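Local coordinates for photosystem II stability/assembly factor HCF136, chloroplastic (Cyanidioschyzon merolae, PDB 5OJ3), which is probably essential for photosystem II biogenesis, being needed to assemble an early intermediate that includes D2 and cytochrome b559, at residues D122-V136 / F170-V182. Numbering follows the deposited sequence.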
ATOM      1  N   ASP A 122      -2.924  -7.864  -3.902  1.00 47.85           N
ATOM      2  CA  ASP A 122      -1.690  -7.912  -3.129  1.00 45.15           C
ATOM      3  C   ASP A 122      -0.998  -9.251  -3.331  1.00 46.93           C
ATOM      4  O   ASP A 122      -1.613 -10.246  -3.722  1.00 45.49           O
ATOM      5  CB  ASP A 122      -1.938  -7.669  -1.637  1.00 42.20           C
ATOM      6  CG  ASP A 122      -0.675  -7.268  -0.899  1.00 41.47           C
ATOM      7  OD1 ASP A 122       0.322  -6.935  -1.575  1.00 42.04           O
ATOM      8  OD2 ASP A 122      -0.671  -7.296   0.350  1.00 38.75           O
ATOM      9  N   ILE A 123       0.301  -9.248  -3.048  1.00 50.11           N
ATOM     10  CA  ILE A 123       1.149 -10.431  -3.121  1.00 52.68           C
ATOM     11  C   ILE A 123       2.203 -10.312  -2.029  1.00 54.35           C
ATOM     12  O   ILE A 123       2.728  -9.225  -1.774  1.00 56.43           O
ATOM     13  CB  ILE A 123       1.776 -10.577  -4.527  1.00 53.69           C
ATOM     14  CG1 ILE A 123       2.595 -11.863  -4.639  1.00 56.81           C
ATOM     15  CG2 ILE A 123       2.610  -9.353  -4.887  1.00 51.10           C
ATOM     16  CD1 ILE A 123       3.130 -12.110  -6.030  1.00 60.31           C
ATOM     17  N   ASP A 124       2.498 -11.429  -1.365  1.00 53.14           N
ATOM     18  CA  ASP A 124       3.540 -11.448  -0.347  1.00 50.20           C
ATOM     19  C   ASP A 124       4.156 -12.839  -0.307  1.00 48.93           C
ATOM     20  O   ASP A 124       3.558 -13.815  -0.766  1.00 49.34           O
ATOM     21  CB  ASP A 124       2.992 -11.049   1.032  1.00 50.08           C
ATOM     22  CG  ASP A 124       4.095 -10.725   2.031  1.00 48.65           C
ATOM     23  OD1 ASP A 124       5.241 -10.493   1.598  1.00 48.35           O
ATOM     24  OD2 ASP A 124       3.817 -10.695   3.248  1.00 46.70           O
ATOM     25  N   PHE A 125       5.362 -12.921   0.256  1.00 47.29           N
ATOM     26  CA  PHE A 125       6.150 -14.144   0.220  1.00 46.71           C
ATOM     27  C   PHE A 125       6.552 -14.569   1.625  1.00 46.39           C
ATOM     28  O   PHE A 125       6.902 -13.734   2.464  1.00 45.76           O
ATOM     29  CB  PHE A 125       7.400 -13.961  -0.650  1.00 47.22           C
ATOM     30  CG  PHE A 125       7.125 -14.050  -2.124  1.00 50.30           C
ATOM     31  CD1 PHE A 125       7.128 -15.274  -2.770  1.00 51.88           C
ATOM     32  CD2 PHE A 125       6.853 -12.911  -2.861  1.00 52.06           C
ATOM     33  CE1 PHE A 125       6.867 -15.360  -4.125  1.00 52.86           C
ATOM     34  CE2 PHE A 125       6.592 -12.990  -4.216  1.00 53.22           C
ATOM     35  CZ  PHE A 125       6.600 -14.217  -4.848  1.00 52.61           C
ATOM     36  N   SER A 126       6.492 -15.879   1.867  1.00 49.10           N
ATOM     37  CA  SER A 126       6.947 -16.459   3.124  1.00 50.08           C
ATOM     38  C   SER A 126       8.416 -16.143   3.385  1.00 52.40           C
ATOM     39  O   SER A 126       9.235 -16.098   2.464  1.00 49.57           O
ATOM     40  CB  SER A 126       6.731 -17.971   3.113  1.00 52.79           C
ATOM     41  OG  SER A 126       7.622 -18.615   4.007  1.00 55.18           O
ATOM     42  N   GLN A 127       8.746 -15.924   4.662  1.00 51.84           N
ATOM     43  CA  GLN A 127      10.122 -15.645   5.054  1.00 50.69           C
ATOM     44  C   GLN A 127      10.963 -16.912   5.154  1.00 52.06           C
ATOM     45  O   GLN A 127      12.187 -16.851   4.981  1.00 52.67           O
ATOM     46  CB  GLN A 127      10.152 -14.911   6.394  1.00 46.89           C
ATOM     47  CG  GLN A 127      10.159 -13.400   6.290  1.00 44.89           C
ATOM     48  CD  GLN A 127      10.348 -12.739   7.640  1.00 43.90           C
ATOM     49  OE1 GLN A 127       9.732 -13.138   8.630  1.00 45.78           O
ATOM     50  NE2 GLN A 127      11.210 -11.730   7.692  1.00 43.65           N
ATOM     51  N   LYS A 128      10.337 -18.058   5.427  1.00 54.80           N
ATOM     52  CA  LYS A 128      11.085 -19.295   5.622  1.00 60.19           C
ATOM     53  C   LYS A 128      11.525 -19.895   4.292  1.00 65.93           C
ATOM     54  O   LYS A 128      12.656 -20.391   4.180  1.00 67.99           O
ATOM     55  CB  LYS A 128      10.234 -20.287   6.427  1.00 59.13           C
ATOM     56  CG  LYS A 128      10.451 -21.755   6.118  1.00 62.80           C
ATOM     57  CD  LYS A 128      10.204 -22.578   7.376  1.00 63.94           C
ATOM     58  CE  LYS A 128       9.651 -23.956   7.060  1.00 66.82           C
ATOM     59  NZ  LYS A 128       8.916 -24.533   8.223  1.00 67.17           N
ATOM     60  N   ASP A 129      10.651 -19.862   3.286  1.00 68.82           N
ATOM     61  CA  ASP A 129      11.028 -20.163   1.906  1.00 72.34           C
ATOM     62  C   ASP A 129      10.704 -18.923   1.085  1.00 67.26           C
ATOM     63  O   ASP A 129       9.529 -18.686   0.752  1.00 63.07           O
ATOM     64  CB  ASP A 129      10.289 -21.390   1.380  1.00 78.00           C
ATOM     65  CG  ASP A 129      10.752 -21.809  -0.011  1.00 81.81           C
ATOM     66  OD1 ASP A 129      10.525 -22.981  -0.372  1.00 84.58           O
ATOM     67  OD2 ASP A 129      11.434 -21.016  -0.696  1.00 81.32           O
ATOM     68  N   PRO A 130      11.703 -18.114   0.718  1.00 70.10           N
ATOM     69  CA  PRO A 130      11.428 -16.841   0.027  1.00 67.69           C
ATOM     70  C   PRO A 130      10.898 -16.992  -1.391  1.00 66.12           C
ATOM     71  O   PRO A 130      10.597 -15.976  -2.031  1.00 65.02           O
ATOM     72  CB  PRO A 130      12.799 -16.148   0.024  1.00 70.26           C
ATOM     73  CG  PRO A 130      13.786 -17.272   0.108  1.00 73.43           C
ATOM     74  CD  PRO A 130      13.141 -18.334   0.945  1.00 73.60           C
ATOM     75  N   ASN A 131      10.777 -18.211  -1.908  1.00 67.67           N
ATOM     76  CA  ASN A 131      10.105 -18.454  -3.176  1.00 67.70           C
ATOM     77  C   ASN A 131       8.644 -18.842  -2.996  1.00 63.82           C
ATOM     78  O   ASN A 131       7.900 -18.875  -3.981  1.00 61.94           O
ATOM     79  CB  ASN A 131      10.836 -19.547  -3.966  1.00 73.23           C
ATOM     80  CG  ASN A 131      12.170 -19.076  -4.514  1.00 73.42           C
ATOM     81  OD1 ASN A 131      12.296 -17.949  -4.993  1.00 71.54           O
ATOM     82  ND2 ASN A 131      13.175 -19.942  -4.449  1.00 74.36           N
ATOM     83  N   HIS A 132       8.225 -19.129  -1.767  1.00 64.16           N
ATOM     84  CA  HIS A 132       6.851 -19.501  -1.456  1.00 64.94           C
ATOM     85  C   HIS A 132       6.029 -18.247  -1.175  1.00 64.58           C
ATOM     86  O   HIS A 132       6.303 -17.526  -0.211  1.00 63.89           O
ATOM     87  CB  HIS A 132       6.834 -20.437  -0.248  1.00 63.44           C
ATOM     88  CG  HIS A 132       5.516 -21.094  -0.007  1.00 69.52           C
ATOM     89  ND1 HIS A 132       4.516 -21.122  -0.954  1.00 64.51           N
ATOM     90  CD2 HIS A 132       5.032 -21.749   1.074  1.00 64.35           C
ATOM     91  CE1 HIS A 132       3.472 -21.765  -0.464  1.00 65.49           C
ATOM     92  NE2 HIS A 132       3.758 -22.156   0.764  1.00 65.75           N
ATOM     93  N   GLY A 133       5.018 -17.990  -2.011  1.00 67.33           N
ATOM     94  CA  GLY A 133       4.227 -16.785  -1.862  1.00 50.86           C
ATOM     95  C   GLY A 133       2.807 -16.938  -2.366  1.00 60.34           C
ATOM     96  O   GLY A 133       2.460 -17.907  -3.044  1.00 63.86           O
ATOM     97  N   TRP A 134       1.988 -15.943  -2.019  1.00 58.13           N
ATOM     98  CA  TRP A 134       0.556 -15.934  -2.287  1.00 58.49           C
ATOM     99  C   TRP A 134       0.162 -14.585  -2.875  1.00 56.26           C
ATOM    100  O   TRP A 134       0.824 -13.573  -2.630  1.00 55.03           O
ATOM    101  CB  TRP A 134      -0.265 -16.176  -1.009  1.00 61.17           C
ATOM    102  CG  TRP A 134      -0.171 -17.556  -0.423  1.00 68.96           C
ATOM    103  CD1 TRP A 134       0.870 -18.074   0.292  1.00 70.57           C
ATOM    104  CD2 TRP A 134      -1.175 -18.581  -0.461  1.00 75.31           C
ATOM    105  NE1 TRP A 134       0.584 -19.358   0.687  1.00 73.94           N
ATOM    106  CE2 TRP A 134      -0.665 -19.694   0.237  1.00 77.50           C
ATOM    107  CE3 TRP A 134      -2.449 -18.669  -1.027  1.00 77.43           C
ATOM    108  CZ2 TRP A 134      -1.386 -20.878   0.383  1.00 81.49           C
ATOM    109  CZ3 TRP A 134      -3.164 -19.850  -0.876  1.00 80.51           C
ATOM    110  CH2 TRP A 134      -2.630 -20.935  -0.177  1.00 82.48           C
ATOM    111  N   LEU A 135      -0.919 -14.580  -3.662  1.00 58.31           N
ATOM    112  CA  LEU A 135      -1.445 -13.367  -4.282  1.00 59.82           C
ATOM    113  C   LEU A 135      -2.969 -13.387  -4.190  1.00 63.02           C
ATOM    114  O   LEU A 135      -3.596 -14.446  -4.277  1.00 62.85           O
ATOM    115  CB  LEU A 135      -0.972 -13.178  -5.747  1.00 58.60           C
ATOM    116  CG  LEU A 135      -1.541 -13.914  -6.972  1.00 62.62           C
ATOM    117  CD1 LEU A 135      -2.869 -13.337  -7.423  1.00 65.64           C
ATOM    118  CD2 LEU A 135      -0.558 -13.858  -8.137  1.00 62.38           C
ATOM    119  N   VAL A 136      -3.566 -12.208  -4.024  1.00 63.88           N
ATOM    120  CA  VAL A 136      -4.975 -12.082  -3.681  1.00 66.28           C
ATOM    121  C   VAL A 136      -5.648 -11.145  -4.675  1.00 67.11           C
ATOM    122  O   VAL A 136      -5.002 -10.300  -5.311  1.00 67.07           O
ATOM    123  CB  VAL A 136      -5.167 -11.519  -2.254  1.00 66.12           C
ATOM    124  CG1 VAL A 136      -4.810 -12.575  -1.204  1.00 65.73           C
ATOM    125  CG2 VAL A 136      -4.359 -10.229  -2.048  1.00 65.43           C
ATOM    126  N   PHE A 170     -10.385  -9.894  -1.783  1.00 71.97           N
ATOM    127  CA  PHE A 170      -9.277 -10.041  -0.846  1.00 67.40           C
ATOM    128  C   PHE A 170      -8.318  -8.868  -1.005  1.00 70.05           C
ATOM    129  O   PHE A 170      -7.717  -8.690  -2.071  1.00 70.19           O
ATOM    130  CB  PHE A 170      -8.566 -11.374  -1.058  1.00 62.73           C
ATOM    131  CG  PHE A 170      -9.329 -12.538  -0.510  1.00 63.78           C
ATOM    132  CD1 PHE A 170      -9.325 -12.802   0.849  1.00 63.39           C
ATOM    133  CD2 PHE A 170     -10.080 -13.346  -1.345  1.00 66.13           C
ATOM    134  CE1 PHE A 170     -10.040 -13.861   1.361  1.00 66.95           C
ATOM    135  CE2 PHE A 170     -10.796 -14.409  -0.839  1.00 68.67           C
ATOM    136  CZ  PHE A 170     -10.778 -14.665   0.515  1.00 69.64           C
ATOM    137  N   SER A 171      -8.170  -8.083   0.064  1.00 72.96           N
ATOM    138  CA  SER A 171      -7.465  -6.809  -0.026  1.00 75.05           C
ATOM    139  C   SER A 171      -5.953  -6.984   0.054  1.00 77.62           C
ATOM    140  O   SER A 171      -5.218  -6.411  -0.759  1.00 80.99           O
ATOM    141  CB  SER A 171      -7.955  -5.863   1.071  1.00 74.45           C
ATOM    142  OG  SER A 171      -9.282  -5.440   0.814  1.00 77.40           O
ATOM    143  N   ASN A 172      -5.463  -7.757   1.020  1.00 80.28           N
ATOM    144  CA  ASN A 172      -4.019  -7.896   1.151  1.00 79.47           C
ATOM    145  C   ASN A 172      -3.675  -9.209   1.843  1.00 77.80           C
ATOM    146  O   ASN A 172      -4.529  -9.873   2.435  1.00 80.00           O
ATOM    147  CB  ASN A 172      -3.403  -6.713   1.911  1.00 81.48           C
ATOM    148  CG  ASN A 172      -4.204  -6.319   3.133  1.00 86.47           C
ATOM    149  OD1 ASN A 172      -5.307  -5.781   3.023  1.00 89.60           O
ATOM    150  ND2 ASN A 172      -3.650  -6.580   4.310  1.00 86.62           N
ATOM    151  N   VAL A 173      -2.391  -9.559   1.759  1.00 67.80           N
ATOM    152  CA  VAL A 173      -1.814 -10.716   2.429  1.00 60.74           C
ATOM    153  C   VAL A 173      -0.473 -10.280   3.012  1.00 55.06           C
ATOM    154  O   VAL A 173       0.200  -9.400   2.468  1.00 54.63           O
ATOM    155  CB  VAL A 173      -1.650 -11.920   1.468  1.00 61.12           C
ATOM    156  CG1 VAL A 173      -0.597 -11.631   0.406  1.00 61.33           C
ATOM    157  CG2 VAL A 173      -1.310 -13.189   2.239  1.00 61.65           C
ATOM    158  N   SER A 174      -0.090 -10.888   4.135  1.00 50.48           N
ATOM    159  CA  SER A 174       1.103 -10.447   4.850  1.00 46.58           C
ATOM    160  C   SER A 174       1.716 -11.608   5.621  1.00 46.26           C
ATOM    161  O   SER A 174       1.008 -12.313   6.345  1.00 46.19           O
ATOM    162  CB  SER A 174       0.769  -9.294   5.804  1.00 44.46           C
ATOM    163  OG  SER A 174       1.909  -8.899   6.545  1.00 43.57           O
ATOM    164  N   PHE A 175       3.031 -11.781   5.483  1.00 47.51           N
ATOM    165  CA  PHE A 175       3.763 -12.895   6.070  1.00 49.37           C
ATOM    166  C   PHE A 175       4.691 -12.430   7.187  1.00 50.39           C
ATOM    167  O   PHE A 175       5.259 -11.337   7.137  1.00 51.99           O
ATOM    168  CB  PHE A 175       4.606 -13.621   5.015  1.00 50.27           C
ATOM    169  CG  PHE A 175       3.948 -14.839   4.432  1.00 51.87           C
ATOM    170  CD1 PHE A 175       4.024 -16.062   5.080  1.00 54.92           C
ATOM    171  CD2 PHE A 175       3.276 -14.765   3.225  1.00 52.26           C
ATOM    172  CE1 PHE A 175       3.429 -17.187   4.539  1.00 57.25           C
ATOM    173  CE2 PHE A 175       2.679 -15.885   2.678  1.00 55.47           C
ATOM    174  CZ  PHE A 175       2.755 -17.099   3.336  1.00 57.90           C
ATOM    175  N   SER A 176       4.837 -13.287   8.198  1.00 49.50           N
ATOM    176  CA  SER A 176       5.924 -13.190   9.169  1.00 48.93           C
ATOM    177  C   SER A 176       6.357 -14.607   9.508  1.00 50.03           C
ATOM    178  O   SER A 176       5.551 -15.395  10.013  1.00 49.33           O
ATOM    179  CB  SER A 176       5.504 -12.442  10.435  1.00 49.14           C
ATOM    180  OG  SER A 176       6.554 -12.443  11.384  1.00 50.65           O
ATOM    181  N   GLY A 177       7.619 -14.927   9.234  1.00 52.19           N
ATOM    182  CA  GLY A 177       8.078 -16.294   9.371  1.00 54.86           C
ATOM    183  C   GLY A 177       7.438 -17.174   8.320  1.00 56.20           C
ATOM    184  O   GLY A 177       7.784 -17.097   7.138  1.00 56.04           O
ATOM    185  N   ASP A 178       6.504 -18.023   8.743  1.00 57.32           N
ATOM    186  CA  ASP A 178       5.655 -18.774   7.829  1.00 60.60           C
ATOM    187  C   ASP A 178       4.180 -18.493   8.085  1.00 61.02           C
ATOM    188  O   ASP A 178       3.313 -19.128   7.470  1.00 61.58           O
ATOM    189  CB  ASP A 178       5.951 -20.273   7.941  1.00 66.10           C
ATOM    190  CG  ASP A 178       5.618 -21.029   6.673  1.00 69.99           C
ATOM    191  OD1 ASP A 178       6.123 -20.643   5.598  1.00 70.00           O
ATOM    192  OD2 ASP A 178       4.862 -22.019   6.755  1.00 73.06           O
ATOM    193  N   GLU A 179       3.880 -17.551   8.974  1.00 61.51           N
ATOM    194  CA  GLU A 179       2.519 -17.178   9.327  1.00 60.61           C
ATOM    195  C   GLU A 179       2.034 -16.081   8.386  1.00 58.29           C
ATOM    196  O   GLU A 179       2.713 -15.067   8.205  1.00 56.91           O
ATOM    197  CB  GLU A 179       2.485 -16.698  10.778  1.00 60.68           C
ATOM    198  CG  GLU A 179       1.134 -16.723  11.465  1.00 62.20           C
ATOM    199  CD  GLU A 179       1.265 -16.496  12.960  1.00 64.22           C
ATOM    200  OE1 GLU A 179       2.391 -16.203  13.419  1.00 64.25           O
ATOM    201  OE2 GLU A 179       0.250 -16.604  13.677  1.00 65.36           O
ATOM    202  N   ALA A 180       0.860 -16.283   7.791  1.00 55.99           N
ATOM    203  CA  ALA A 180       0.302 -15.351   6.821  1.00 51.76           C
ATOM    204  C   ALA A 180      -1.066 -14.869   7.283  1.00 50.38           C
ATOM    205  O   ALA A 180      -1.839 -15.638   7.858  1.00 51.79           O
ATOM    206  CB  ALA A 180       0.181 -15.993   5.438  1.00 51.68           C
ATOM    207  N   TRP A 181      -1.360 -13.596   7.019  1.00 48.11           N
ATOM    208  CA  TRP A 181      -2.641 -12.986   7.357  1.00 46.71           C
ATOM    209  C   TRP A 181      -3.260 -12.394   6.098  1.00 45.76           C
ATOM    210  O   TRP A 181      -2.572 -11.721   5.324  1.00 41.88           O
ATOM    211  CB  TRP A 181      -2.477 -11.885   8.413  1.00 46.89           C
ATOM    212  CG  TRP A 181      -1.887 -12.338   9.718  1.00 47.47           C
ATOM    213  CD1 TRP A 181      -0.594 -12.705   9.949  1.00 47.69           C
ATOM    214  CD2 TRP A 181      -2.565 -12.437  10.978  1.00 49.35           C
ATOM    215  NE1 TRP A 181      -0.426 -13.040  11.271  1.00 48.24           N
ATOM    216  CE2 TRP A 181      -1.622 -12.885  11.924  1.00 48.74           C
ATOM    217  CE3 TRP A 181      -3.878 -12.198  11.396  1.00 51.89           C
ATOM    218  CZ2 TRP A 181      -1.949 -13.097  13.262  1.00 48.98           C
ATOM    219  CZ3 TRP A 181      -4.201 -12.411  12.726  1.00 51.26           C
ATOM    220  CH2 TRP A 181      -3.239 -12.855  13.643  1.00 49.70           C
ATOM    221  N   VAL A 182      -4.555 -12.642   5.899  1.00 48.19           N
ATOM    222  CA  VAL A 182      -5.309 -12.116   4.765  1.00 50.02           C
ATOM    223  C   VAL A 182      -6.547 -11.408   5.295  1.00 54.96           C
ATOM    224  O   VAL A 182      -7.154 -11.856   6.274  1.00 58.45           O
ATOM    225  CB  VAL A 182      -5.715 -13.231   3.774  1.00 50.45           C
ATOM    226  CG1 VAL A 182      -6.078 -12.646   2.417  1.00 51.14           C
ATOM    227  CG2 VAL A 182      -4.606 -14.252   3.630  1.00 51.18           C
TER
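Asp124 and Asp122 each reach from strand 122-125 to a backbone N-H of strand 170-176. Asp124 OD2 takes the amide of Phe175 at 2.6 Å, met nearly along its C-O axis. Asp122 OD2 accepts from Val173 N over 3.2 Å on its anti side, 30° out of the carboxylate plane; its other oxygen, OD1, forms a salt bridge with Lys413. In both aspartates CG lies anti to the backbone N (chi1 -166° in Asp124), which sends the carboxylate across to the facing strand. Beyond the strand ends the loop after strand 122-125 is tied to the type II' turn from Ser176 to Glu179. Gln127 OE1 receives Gly177 N at 2.8 Å, in the carbonyl plane on a lone pair, and Gly177 O in turn accepts from Gln127 N. Ser126 OG donates to Asp178 OD1 across 3.0 Å, while weakly accepting from the amides of Lys128 and Asp129.

The two hairpins belong to successive four-stranded antiparallel sheets, neighbouring blades of the seven-bladed beta-propeller. Strands 122-125 and 170-176, the first of each blade, run almost parallel, 12° apart, and the bonds described between them run from carboxylate to backbone amide rather than from backbone to backbone.

Between the blades the Phe175 ring is held between Ser126 and Ala180. Ser126 lies over one face, its CB 4.0 Å from the ring centroid in a CH-pi contact, and Ala180 CB from its own hairpin covers the opposite face. Trp134 CD1 comes to the ring's edge, 3.7 Å from Phe175 CE2, the two rings meeting obliquely; the indole NE1 is bonded to Gly195 O. Farther along, Val136 packs its CB against Phe170 CB at 3.6 Å and its CG1 against Val182 CG1 and Val173 CB. The Val173 methyl CG1 lies against the CB of Asp124.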